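PDB 3KEW: DHHA1 domain protein from Clostridium perfringens, which probably acts, like alanyl-tRNA synthetase editing domains, in hydrolysing mischarged tRNA(Ala), and binds a zinc ion. Local coordinates for residues K5-D10 with D35-F40. Numbering follows the deposited sequence.
Sequences KLYYED and DQTAFF
Lys5 pairs with Thr37 as a parallel beta bridge, their CA atoms 5.3 Å apart, and both side chains lie on the face that meets Val68. The bond that follows is the one hydrogen bond joining the two segments: Leu6 N donates to Thr37 O over 2.7 Å, with an N-H...O angle of 147°. Beyond it, Leu6 CB lies 4.0 Å from Ala38 CB, while CD1 reaches CG of Gln36, whose side-chain NE2 donates a hydrogen bond to Lys17 O. The chain enters a 3-10 segment at Leu6, and the parallel pair, strands 4-5 and 36-37, is only two residues long on each side; it ties the N-terminus to the chain leaving strand 29-34 of the six-stranded barrel. Tyr7 carries the main aromatic contact. Its CG stands between the backbone N and the carbonyl carbon (chi1 51°), and the ring receives the edge of Phe40 on one face, an edge-to-face pair with planes at 72°. Phe40 CA adds a CH-pi contact, 4.1 Å from the Tyr7 centroid. At the CD1-CE1 side of the ring, Phe39 O approaches CE1 obliquely, at 3.1 Å, while the Phe39 backbone N is held by Thr37 OG1 in an ST turn. Tyr8 OH, hydrogen-bonded to Cys196 O, meets the edge of the Phe40 ring at CE2, 3.8 Å away, and the Phe40 side chain lies about 9 Å from the zinc ion held by His98, His102 and Cys195.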
ATOM      1  N   LYS A   5      13.590  -4.264   7.237  1.00 57.23           N
ATOM      2  CA  LYS A   5      12.584  -3.901   6.232  1.00 54.28           C
ATOM      3  C   LYS A   5      12.358  -2.382   6.201  1.00 50.51           C
ATOM      4  O   LYS A   5      11.558  -1.830   6.968  1.00 46.69           O
ATOM      5  CB  LYS A   5      11.286  -4.699   6.431  1.00 48.29           C
ATOM      6  CG  LYS A   5      11.551  -6.206   6.475  1.00 53.09           C
ATOM      7  CD  LYS A   5      10.313  -7.079   6.537  1.00 61.22           C
ATOM      8  CE  LYS A   5       9.577  -7.003   7.856  1.00 65.05           C
ATOM      9  NZ  LYS A   5       8.518  -8.053   7.882  1.00 65.78           N
ATOM     10  N   LEU A   6      13.077  -1.731   5.291  1.00 45.89           N
ATOM     11  CA  LEU A   6      13.136  -0.266   5.192  1.00 44.98           C
ATOM     12  C   LEU A   6      11.817   0.402   4.806  1.00 44.38           C
ATOM     13  O   LEU A   6      11.525   1.505   5.270  1.00 47.89           O
ATOM     14  CB  LEU A   6      14.258   0.158   4.233  1.00 45.81           C
ATOM     15  CG  LEU A   6      15.698  -0.068   4.726  1.00 47.12           C
ATOM     16  CD1 LEU A   6      16.700   0.125   3.604  1.00 44.57           C
ATOM     17  CD2 LEU A   6      16.027   0.855   5.903  1.00 42.97           C
ATOM     18  N   TYR A   7      11.020  -0.296   3.992  1.00 47.21           N
ATOM     19  CA  TYR A   7       9.705   0.173   3.536  1.00 42.50           C
ATOM     20  C   TYR A   7       8.726   0.510   4.660  1.00 46.37           C
ATOM     21  O   TYR A   7       7.826   1.325   4.470  1.00 48.40           O
ATOM     22  CB  TYR A   7       9.082  -0.808   2.524  1.00 42.65           C
ATOM     23  CG  TYR A   7       9.030  -2.271   2.927  1.00 40.46           C
ATOM     24  CD1 TYR A   7       9.978  -3.181   2.453  1.00 49.29           C
ATOM     25  CD2 TYR A   7       8.011  -2.751   3.755  1.00 34.71           C
ATOM     26  CE1 TYR A   7       9.928  -4.521   2.813  1.00 45.53           C
ATOM     27  CE2 TYR A   7       7.957  -4.079   4.120  1.00 40.24           C
ATOM     28  CZ  TYR A   7       8.915  -4.958   3.650  1.00 50.45           C
ATOM     29  OH  TYR A   7       8.838  -6.282   4.006  1.00 48.87           O
ATOM     30  N   TYR A   8       8.894  -0.127   5.819  1.00 43.96           N
ATOM     31  CA  TYR A   8       8.104   0.190   7.008  1.00 43.42           C
ATOM     32  C   TYR A   8       8.775   1.218   7.935  1.00 47.56           C
ATOM     33  O   TYR A   8       8.188   1.619   8.940  1.00 51.81           O
ATOM     34  CB  TYR A   8       7.786  -1.075   7.809  1.00 49.10           C
ATOM     35  CG  TYR A   8       6.690  -1.967   7.249  1.00 52.14           C
ATOM     36  CD1 TYR A   8       6.751  -3.356   7.420  1.00 53.02           C
ATOM     37  CD2 TYR A   8       5.594  -1.435   6.551  1.00 58.68           C
ATOM     38  CE1 TYR A   8       5.747  -4.196   6.927  1.00 42.91           C
ATOM     39  CE2 TYR A   8       4.581  -2.272   6.038  1.00 49.56           C
ATOM     40  CZ  TYR A   8       4.668  -3.649   6.230  1.00 50.92           C
ATOM     41  OH  TYR A   8       3.687  -4.485   5.739  1.00 47.28           O
ATOM     42  N   GLU A   9      10.001   1.628   7.607  1.00 45.47           N
ATOM     43  CA  GLU A   9      10.721   2.630   8.397  1.00 45.11           C
ATOM     44  C   GLU A   9      10.621   4.010   7.749  1.00 44.59           C
ATOM     45  O   GLU A   9      10.304   5.000   8.417  1.00 45.33           O
ATOM     46  CB  GLU A   9      12.194   2.228   8.597  1.00 41.05           C
ATOM     47  CG  GLU A   9      12.414   0.927   9.398  1.00 44.28           C
ATOM     48  CD  GLU A   9      11.667   0.909  10.723  1.00 53.25           C
ATOM     49  OE1 GLU A   9      11.767   1.892  11.489  1.00 55.21           O
ATOM     50  OE2 GLU A   9      10.971  -0.095  10.996  1.00 57.98           O
ATOM     51  N   ASP A  10      10.898   4.047   6.450  1.00 44.61           N
ATOM     52  CA  ASP A  10      10.737   5.231   5.616  1.00 44.52           C
ATOM     53  C   ASP A  10      10.275   4.780   4.236  1.00 44.64           C
ATOM     54  O   ASP A  10      11.055   4.256   3.438  1.00 40.40           O
ATOM     55  CB  ASP A  10      12.055   6.010   5.525  1.00 41.95           C
ATOM     56  CG  ASP A  10      11.932   7.323   4.743  1.00 49.77           C
ATOM     57  OD1 ASP A  10      12.942   8.046   4.702  1.00 49.57           O
ATOM     58  OD2 ASP A  10      10.853   7.645   4.178  1.00 46.80           O
ATOM     59  N   ASP A  35      20.609  -7.856   3.548  1.00 52.14           N
ATOM     60  CA  ASP A  35      20.729  -7.446   4.952  1.00 54.77           C
ATOM     61  C   ASP A  35      19.634  -6.442   5.334  1.00 54.55           C
ATOM     62  O   ASP A  35      19.058  -6.519   6.424  1.00 54.97           O
ATOM     63  CB  ASP A  35      22.143  -6.912   5.268  1.00 56.76           C
ATOM     64  CG  ASP A  35      22.466  -5.569   4.580  1.00 62.77           C
ATOM     65  OD1 ASP A  35      22.879  -4.634   5.296  1.00 66.49           O
ATOM     66  OD2 ASP A  35      22.322  -5.439   3.345  1.00 58.42           O
ATOM     67  N   GLN A  36      19.345  -5.528   4.407  1.00 55.41           N
ATOM     68  CA  GLN A  36      18.265  -4.545   4.536  1.00 52.37           C
ATOM     69  C   GLN A  36      17.613  -4.347   3.176  1.00 49.79           C
ATOM     70  O   GLN A  36      18.294  -4.357   2.151  1.00 48.50           O
ATOM     71  CB  GLN A  36      18.788  -3.210   5.093  1.00 46.50           C
ATOM     72  CG  GLN A  36      19.754  -2.421   4.208  1.00 48.69           C
ATOM     73  CD  GLN A  36      20.346  -1.217   4.922  1.00 53.37           C
ATOM     74  OE1 GLN A  36      19.853  -0.787   5.967  1.00 53.26           O
ATOM     75  NE2 GLN A  36      21.414  -0.673   4.362  1.00 52.29           N
ATOM     76  N   THR A  37      16.295  -4.189   3.157  1.00 50.39           N
ATOM     77  CA  THR A  37      15.610  -3.980   1.883  1.00 49.31           C
ATOM     78  C   THR A  37      14.486  -2.943   1.949  1.00 47.12           C
ATOM     79  O   THR A  37      13.771  -2.832   2.949  1.00 45.39           O
ATOM     80  CB  THR A  37      15.156  -5.322   1.227  1.00 51.00           C
ATOM     81  OG1 THR A  37      14.742  -5.083  -0.123  1.00 54.96           O
ATOM     82  CG2 THR A  37      14.032  -5.997   2.016  1.00 44.99           C
ATOM     83  N   ALA A  38      14.373  -2.170   0.880  1.00 43.69           N
ATOM     84  CA  ALA A  38      13.250  -1.262   0.682  1.00 43.82           C
ATOM     85  C   ALA A  38      12.278  -1.831  -0.356  1.00 45.44           C
ATOM     86  O   ALA A  38      11.323  -1.163  -0.740  1.00 46.97           O
ATOM     87  CB  ALA A  38      13.753   0.130   0.255  1.00 37.68           C
ATOM     88  N   PHE A  39      12.531  -3.059  -0.819  1.00 44.81           N
ATOM     89  CA  PHE A  39      11.619  -3.740  -1.747  1.00 41.07           C
ATOM     90  C   PHE A  39      10.452  -4.336  -0.962  1.00 44.77           C
ATOM     91  O   PHE A  39      10.643  -5.248  -0.145  1.00 43.60           O
ATOM     92  CB  PHE A  39      12.338  -4.831  -2.565  1.00 34.61           C
ATOM     93  CG  PHE A  39      13.330  -4.297  -3.584  1.00 40.58           C
ATOM     94  CD1 PHE A  39      12.945  -4.085  -4.909  1.00 38.32           C
ATOM     95  CD2 PHE A  39      14.645  -4.017  -3.224  1.00 45.67           C
ATOM     96  CE1 PHE A  39      13.843  -3.571  -5.849  1.00 44.99           C
ATOM     97  CE2 PHE A  39      15.561  -3.521  -4.163  1.00 40.20           C
ATOM     98  CZ  PHE A  39      15.155  -3.291  -5.478  1.00 39.46           C
ATOM     99  N   PHE A  40       9.251  -3.795  -1.193  1.00 44.31           N
ATOM    100  CA  PHE A  40       8.007  -4.313  -0.608  1.00 43.93           C
ATOM    101  C   PHE A  40       7.703  -5.633  -1.310  1.00 45.60           C
ATOM    102  O   PHE A  40       7.757  -5.686  -2.550  1.00 41.82           O
ATOM    103  CB  PHE A  40       6.873  -3.303  -0.843  1.00 45.34           C
ATOM    104  CG  PHE A  40       5.595  -3.583  -0.075  1.00 45.70           C
ATOM    105  CD1 PHE A  40       4.358  -3.537  -0.726  1.00 42.38           C
ATOM    106  CD2 PHE A  40       5.618  -3.852   1.292  1.00 46.30           C
ATOM    107  CE1 PHE A  40       3.165  -3.766  -0.028  1.00 44.69           C
ATOM    108  CE2 PHE A  40       4.437  -4.088   1.999  1.00 43.56           C
ATOM    109  CZ  PHE A  40       3.201  -4.035   1.339  1.00 41.12           C
TER